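Local coordinates for N-terminal acetyltransferase B complex subunit MDM20 (Candida albicans, PDB 5K04) that serves as the non-catalytic, helical auxiliary subunit of the NatB N-terminal acetyltransferase complex, wrapping around the catalytic subunit NAT3, at the interface of chains A and B. Residues are numbered along the deposited sequence; one frame, centred on the assembly and turned at random. Chains: chain A, Uncharacterized protein; chain B, N-terminal acetyltransferase B complex subunit NAT3.

The interface of chains A and B. Residues chain A 277, 310, 313-314, 317; chain B 49-50, 84.
A:Gln317 reaches B:Thr49 from a first torsion that sets CG between its own backbone N and carbonyl carbon (chi1 76°), with the chain extended beyond CG; B:Thr49 holds OG1 in the equivalent position (chi1 56°), and the side chains meet at about a right angle. The amide NE2 of A:Gln317 donates nearly straight, within its amide plane, to the hydroxyl OG1 of B:Thr49 at 2.9 Å. The same nitrogen bonds at 2.8 Å to the carbonyl O of B:Thr49, a more bent contact, tilted from the amide plane, with the donor above the carbonyl plane and off its lone pairs. Nearer the backbone, CB of A:Gln317 packs 3.5 Å from CG of B:Pro50, joined to B:Thr49 by a cis peptide bond. Within chain A, A:Arg277 grips the carboxylate of A:Asp314 side-on, NE to OD2 at 2.7 Å and NH2 to OD1 at 3.0 Å, which fixes the acid's rotation. OD1 lies in the plane of the B:Tyr84 ring, at its edge. NH2 of A:Arg277, 3.7 Å from CE1, and CB of A:Cys310 approach the CD1/CE1 edge from opposite sides of the plane; neither stacks on the ring. CB of A:Ala313 approaches the phenol oxygen. A water joins OD1 of A:Asp314, the carbonyl O of B:Thr49 and OH of B:Tyr84, the last at 2.8 Å. This mixed patch joins helix 311-315 and the following loop to two NAT3 segments and likely helps to seat the catalytic subunit against MDM20.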
ATOM      1  N   ARG A 277       8.956  24.962  18.769  1.00 53.34           N
ATOM      2  CA  ARG A 277       9.522  24.555  17.487  1.00 51.87           C
ATOM      3  C   ARG A 277       8.882  25.324  16.338  1.00 48.29           C
ATOM      4  O   ARG A 277       9.578  25.950  15.530  1.00 48.21           O
ATOM      5  CB  ARG A 277       9.345  23.046  17.298  1.00 45.83           C
ATOM      6  CG  ARG A 277       9.671  22.517  15.895  1.00 48.34           C
ATOM      7  CD  ARG A 277      10.131  21.049  15.933  1.00 45.82           C
ATOM      8  NE  ARG A 277      10.239  20.490  14.585  1.00 48.61           N
ATOM      9  CZ  ARG A 277       9.225  19.942  13.913  1.00 54.33           C
ATOM     10  NH1 ARG A 277       8.025  19.875  14.466  1.00 48.66           N
ATOM     11  NH2 ARG A 277       9.402  19.470  12.683  1.00 55.57           N
ATOM     12  N   CYS A 310      15.262  16.196  14.595  1.00 54.17           N
ATOM     13  CA  CYS A 310      14.529  16.962  13.593  1.00 54.20           C
ATOM     14  C   CYS A 310      15.349  18.091  12.974  1.00 47.10           C
ATOM     15  O   CYS A 310      15.023  18.507  11.855  1.00 40.68           O
ATOM     16  CB  CYS A 310      13.238  17.542  14.195  1.00 53.36           C
ATOM     17  SG  CYS A 310      13.387  18.785  15.464  1.00 30.14           S
ATOM     18  N   ALA A 313      16.403  18.206   9.096  1.00 50.32           N
ATOM     19  CA  ALA A 313      15.294  18.182   8.142  1.00 50.82           C
ATOM     20  C   ALA A 313      14.507  19.491   8.179  1.00 43.61           C
ATOM     21  O   ALA A 313      14.011  19.955   7.146  1.00 33.19           O
ATOM     22  CB  ALA A 313      14.381  16.983   8.418  1.00 36.48           C
ATOM     23  N   ASP A 314      14.415  20.107   9.349  1.00 46.60           N
ATOM     24  CA  ASP A 314      13.721  21.381   9.466  1.00 43.57           C
ATOM     25  C   ASP A 314      14.488  22.516   8.769  1.00 46.58           C
ATOM     26  O   ASP A 314      13.886  23.355   8.087  1.00 36.68           O
ATOM     27  CB  ASP A 314      13.493  21.686  10.950  1.00 42.50           C
ATOM     28  CG  ASP A 314      12.462  20.738  11.619  1.00 41.05           C
ATOM     29  OD1 ASP A 314      11.838  19.900  10.926  1.00 32.25           O
ATOM     30  OD2 ASP A 314      12.270  20.852  12.852  1.00 31.52           O
ATOM     31  N   GLN A 317      15.546  22.560   4.453  1.00 59.62           N
ATOM     32  CA  GLN A 317      14.556  22.984   3.474  1.00 64.13           C
ATOM     33  C   GLN A 317      14.698  24.457   3.106  1.00 63.94           C
ATOM     34  O   GLN A 317      14.123  24.893   2.104  1.00 59.94           O
ATOM     35  CB  GLN A 317      13.152  22.716   4.008  1.00 61.61           C
ATOM     36  CG  GLN A 317      12.697  23.711   5.045  1.00 67.97           C
ATOM     37  CD  GLN A 317      11.337  23.360   5.596  1.00 80.65           C
ATOM     38  OE1 GLN A 317      10.314  23.922   5.184  1.00 80.94           O
ATOM     39  NE2 GLN A 317      11.312  22.413   6.528  1.00 87.26           N
TER
ATOM     40  N   THR B  49       6.869  19.970   7.331  1.00 50.49           N
ATOM     41  CA  THR B  49       7.658  20.560   6.265  1.00 61.25           C
ATOM     42  C   THR B  49       9.107  20.182   5.989  1.00 61.97           C
ATOM     43  O   THR B  49       9.897  20.031   6.929  1.00 58.75           O
ATOM     44  CB  THR B  49       8.168  21.921   6.709  1.00 58.42           C
ATOM     45  OG1 THR B  49       8.899  21.754   7.937  1.00 55.26           O
ATOM     46  CG2 THR B  49       7.002  22.837   6.956  1.00 61.02           C
ATOM     47  N   PRO B  50       9.396  19.871   4.704  1.00 63.85           N
ATOM     48  CA  PRO B  50       8.691  20.430   3.538  1.00 62.53           C
ATOM     49  C   PRO B  50       7.817  19.535   2.595  1.00 60.21           C
ATOM     50  O   PRO B  50       7.265  20.121   1.664  1.00 57.67           O
ATOM     51  CB  PRO B  50       9.853  20.990   2.714  1.00 62.14           C
ATOM     52  CG  PRO B  50      11.010  20.080   3.037  1.00 57.14           C
ATOM     53  CD  PRO B  50      10.686  19.300   4.293  1.00 63.85           C
ATOM     54  N   TYR B  84      11.159  12.631  14.497  1.00 41.34           N
ATOM     55  CA  TYR B  84      10.423  13.735  15.111  1.00 41.86           C
ATOM     56  C   TYR B  84      10.034  13.444  16.562  1.00 38.04           C
ATOM     57  O   TYR B  84       9.036  13.962  17.062  1.00 28.83           O
ATOM     58  CB  TYR B  84       9.204  14.079  14.252  1.00 35.35           C
ATOM     59  CG  TYR B  84       9.612  14.512  12.846  1.00 36.41           C
ATOM     60  CD1 TYR B  84      10.123  15.784  12.620  1.00 37.04           C
ATOM     61  CD2 TYR B  84       9.521  13.656  11.760  1.00 32.58           C
ATOM     62  CE1 TYR B  84      10.525  16.194  11.368  1.00 39.67           C
ATOM     63  CE2 TYR B  84       9.926  14.071  10.482  1.00 31.46           C
ATOM     64  CZ  TYR B  84      10.433  15.345  10.304  1.00 33.88           C
ATOM     65  OH  TYR B  84      10.837  15.786   9.072  1.00 32.42           O
TER
HETATM   66  O   HOH W   1      11.350  18.574   8.816  1.00 33.11           O